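Local coordinates for AlgX/AlgJ SGNH hydrolase-like domain-containing protein (Eubacterium siraeum, PDB 4NZK) that is of unknown function but belongs to the DHHW family of the SGNH hydrolase clan, which suggests a hydrolase-like fold, at residues A276-R281 against S301-Y306. Sequence-based numbering, arbitrary orientation.
Sequences ANKNGR and SFEEIY
The E303 carboxylate reaches into the loop 276-281 and takes the backbone N-H of G280 on the anti side of OE1, the N to OE1 distance being 2.8 Å. CG of E303 stands anti to its backbone N (chi1 -178°) and the chain runs on extended, which carries the acid out to this turn. R281 O accepts E303 N at 2.9 Å and, weakly, E304 N. On the outer side of the loop, NZ of K278 bonds T275 O.

N279 contributes both ends of its amide. ND2 donates to S301 O at 2.9 Å, the acceptor lying almost in the amide plane but the donor standing well above the carbonyl plane of S301. OD1 accepts R281 N of its own loop at 3.0 Å, closing an Asx turn around G280. An alanine at N279 would probably leave S301 O without this donor and the turn into R281 freer to shift.

Closer to the strand that precedes the loop, N277 O lies 3.1 Å from E303 CA in a CH...O contact. ND2 of N277 lies 3.9 Å from S301 C and donates to D300 O.

The nonpolar contacts are fewer. R281 CB rests 3.7 Å from F302 CD1, while its guanidinium goes on to a salt bridge with D328. K278 crosses E303 at about a right angle, CD against CD.

The loop connects strand 270-275, antiparallel to strand 304-309, with strand 282-287, parallel to it, and these two flank it in the mixed sheet; the loop thus spans the N-terminal end of strand 304-309 on the periphery of the protein, an arrangement consistent with the alpha/beta fold of the SGNH hydrolase clan.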
ATOM      1  N   ALA A 276      19.265 -10.930   3.555  1.00 18.38           N
ATOM      2  CA  ALA A 276      20.701 -10.961   3.782  1.00 20.21           C
ATOM      3  C   ALA A 276      21.270  -9.723   4.487  1.00 19.90           C
ATOM      4  O   ALA A 276      22.442  -9.711   4.827  1.00 24.03           O
ATOM      5  CB  ALA A 276      21.416 -11.185   2.470  1.00 19.71           C
ATOM      6  N   ASN A 277      20.433  -8.712   4.759  1.00 17.63           N
ATOM      7  CA  ASN A 277      20.872  -7.524   5.454  1.00 15.51           C
ATOM      8  C   ASN A 277      20.650  -7.723   6.946  1.00 19.58           C
ATOM      9  O   ASN A 277      19.578  -7.464   7.473  1.00 19.79           O
ATOM     10  CB  ASN A 277      20.138  -6.284   4.960  1.00 18.30           C
ATOM     11  CG  ASN A 277      20.675  -5.001   5.584  1.00 19.39           C
ATOM     12  OD1 ASN A 277      21.499  -5.046   6.500  1.00 22.91           O
ATOM     13  ND2 ASN A 277      20.190  -3.864   5.126  1.00 19.83           N
ATOM     14  N   LYS A 278      21.698  -8.157   7.626  1.00 20.12           N
ATOM     15  CA  LYS A 278      21.612  -8.501   9.036  1.00 19.80           C
ATOM     16  C   LYS A 278      21.825  -7.297   9.932  1.00 21.03           C
ATOM     17  O   LYS A 278      22.736  -7.259  10.734  1.00 23.47           O
ATOM     18  CB  LYS A 278      22.634  -9.590   9.338  1.00 26.00           C
ATOM     19  CG  LYS A 278      22.503 -10.808   8.444  1.00 25.19           C
ATOM     20  CD  LYS A 278      21.147 -11.458   8.492  1.00 27.34           C
ATOM     21  CE  LYS A 278      21.176 -12.830   7.828  1.00 34.16           C
ATOM     22  NZ  LYS A 278      19.797 -13.360   7.640  1.00 36.54           N
ATOM     23  N   ASN A 279      20.926  -6.329   9.828  1.00 19.59           N
ATOM     24  CA  ASN A 279      21.071  -5.106  10.570  1.00 17.82           C
ATOM     25  C   ASN A 279      20.248  -5.009  11.871  1.00 14.82           C
ATOM     26  O   ASN A 279      20.219  -3.949  12.510  1.00 17.23           O
ATOM     27  CB  ASN A 279      20.785  -3.930   9.664  1.00 17.27           C
ATOM     28  CG  ASN A 279      19.340  -3.826   9.248  1.00 17.24           C
ATOM     29  OD1 ASN A 279      18.501  -4.606   9.643  1.00 15.89           O
ATOM     30  ND2 ASN A 279      19.061  -2.833   8.395  1.00 16.54           N
ATOM     31  N   GLY A 280      19.617  -6.115  12.256  1.00 16.49           N
ATOM     32  CA  GLY A 280      18.810  -6.181  13.444  1.00 17.09           C
ATOM     33  C   GLY A 280      17.485  -5.462  13.396  1.00 17.75           C
ATOM     34  O   GLY A 280      16.740  -5.507  14.374  1.00 19.07           O
ATOM     35  N   ARG A 281      17.160  -4.828  12.265  1.00 13.78           N
ATOM     36  CA  ARG A 281      15.876  -4.118  12.133  1.00 14.88           C
ATOM     37  C   ARG A 281      14.834  -5.088  11.620  1.00 13.61           C
ATOM     38  O   ARG A 281      15.005  -5.706  10.565  1.00 15.95           O
ATOM     39  CB  ARG A 281      16.017  -2.918  11.197  1.00 13.19           C
ATOM     40  CG  ARG A 281      17.040  -1.889  11.627  1.00 15.00           C
ATOM     41  CD  ARG A 281      16.603  -1.068  12.848  1.00 15.84           C
ATOM     42  NE  ARG A 281      15.467  -0.204  12.549  1.00 14.22           N
ATOM     43  CZ  ARG A 281      15.549   0.979  11.942  1.00 14.31           C
ATOM     44  NH1 ARG A 281      16.725   1.488  11.546  1.00 15.17           N
ATOM     45  NH2 ARG A 281      14.438   1.670  11.712  1.00 14.38           N
ATOM     46  N   SER A 301      16.545  -3.099   3.103  1.00 13.66           N
ATOM     47  CA  SER A 301      16.713  -2.219   4.276  1.00 11.82           C
ATOM     48  C   SER A 301      16.486  -2.846   5.654  1.00 13.17           C
ATOM     49  O   SER A 301      16.843  -2.223   6.655  1.00 15.80           O
ATOM     50  CB  SER A 301      15.788  -1.009   4.143  1.00 13.50           C
ATOM     51  OG  SER A 301      16.195  -0.134   3.094  1.00 14.92           O
ATOM     52  N   PHE A 302      15.877  -4.032   5.693  1.00 13.54           N
ATOM     53  CA  PHE A 302      15.497  -4.691   6.930  1.00 12.46           C
ATOM     54  C   PHE A 302      15.966  -6.125   6.939  1.00 14.80           C
ATOM     55  O   PHE A 302      15.969  -6.778   5.904  1.00 16.73           O
ATOM     56  CB  PHE A 302      13.961  -4.631   7.104  1.00 11.90           C
ATOM     57  CG  PHE A 302      13.447  -3.239   7.361  1.00 12.09           C
ATOM     58  CD1 PHE A 302      13.381  -2.767   8.657  1.00 12.87           C
ATOM     59  CD2 PHE A 302      13.092  -2.393   6.332  1.00 13.22           C
ATOM     60  CE1 PHE A 302      12.977  -1.468   8.933  1.00 14.97           C
ATOM     61  CE2 PHE A 302      12.679  -1.092   6.587  1.00 12.36           C
ATOM     62  CZ  PHE A 302      12.608  -0.624   7.902  1.00 13.53           C
ATOM     63  N   GLU A 303      16.286  -6.630   8.134  1.00 13.44           N
ATOM     64  CA  GLU A 303      16.685  -8.012   8.335  1.00 15.34           C
ATOM     65  C   GLU A 303      15.486  -8.961   8.236  1.00 13.71           C
ATOM     66  O   GLU A 303      15.592 -10.058   7.670  1.00 15.84           O
ATOM     67  CB  GLU A 303      17.376  -8.161   9.705  1.00 17.02           C
ATOM     68  CG  GLU A 303      17.874  -9.578   9.954  1.00 17.21           C
ATOM     69  CD  GLU A 303      18.723  -9.782  11.210  1.00 20.21           C
ATOM     70  OE1 GLU A 303      19.439  -8.846  11.661  1.00 21.74           O
ATOM     71  OE2 GLU A 303      18.704 -10.933  11.733  1.00 27.58           O
ATOM     72  N   GLU A 304      14.356  -8.545   8.821  1.00 13.36           N
ATOM     73  CA  GLU A 304      13.117  -9.321   8.719  1.00 14.43           C
ATOM     74  C   GLU A 304      11.976  -8.383   8.446  1.00 13.74           C
ATOM     75  O   GLU A 304      11.973  -7.239   8.919  1.00 14.94           O
ATOM     76  CB  GLU A 304      12.788 -10.127  10.004  1.00 16.30           C
ATOM     77  CG  GLU A 304      13.830 -11.152  10.403  1.00 17.15           C
ATOM     78  CD  GLU A 304      13.471 -11.981  11.626  1.00 21.26           C
ATOM     79  OE1 GLU A 304      12.406 -11.797  12.288  1.00 24.91           O
ATOM     80  OE2 GLU A 304      14.300 -12.843  11.942  1.00 32.30           O
ATOM     81  N   ILE A 305      11.027  -8.880   7.657  1.00 13.42           N
ATOM     82  CA  ILE A 305       9.808  -8.169   7.353  1.00 12.93           C
ATOM     83  C   ILE A 305       8.637  -9.100   7.523  1.00 13.54           C
ATOM     84  O   ILE A 305       8.610 -10.169   6.931  1.00 16.12           O
ATOM     85  CB  ILE A 305       9.805  -7.578   5.930  1.00 12.15           C
ATOM     86  CG1 ILE A 305      11.008  -6.645   5.712  1.00 15.22           C
ATOM     87  CG2 ILE A 305       8.534  -6.784   5.676  1.00 16.48           C
ATOM     88  CD1 ILE A 305      11.480  -6.616   4.294  1.00 20.95           C
ATOM     89  N   TYR A 306       7.664  -8.671   8.307  1.00 12.76           N
ATOM     90  CA  TYR A 306       6.402  -9.407   8.452  1.00 12.99           C
ATOM     91  C   TYR A 306       5.309  -8.582   7.793  1.00 13.71           C
ATOM     92  O   TYR A 306       5.140  -7.424   8.096  1.00 16.36           O
ATOM     93  CB  TYR A 306       6.060  -9.640   9.929  1.00 13.74           C
ATOM     94  CG  TYR A 306       7.064 -10.516  10.643  1.00 12.99           C
ATOM     95  CD1 TYR A 306       8.301 -10.015  11.004  1.00 16.55           C
ATOM     96  CD2 TYR A 306       6.758 -11.823  10.987  1.00 19.14           C
ATOM     97  CE1 TYR A 306       9.234 -10.807  11.653  1.00 17.65           C
ATOM     98  CE2 TYR A 306       7.686 -12.619  11.655  1.00 19.56           C
ATOM     99  CZ  TYR A 306       8.909 -12.095  11.991  1.00 20.73           C
ATOM    100  OH  TYR A 306       9.834 -12.886  12.625  1.00 24.37           O
TER
HETATM  101  O   HOH W   1      17.472 -12.583   8.145  1.00 39.56           O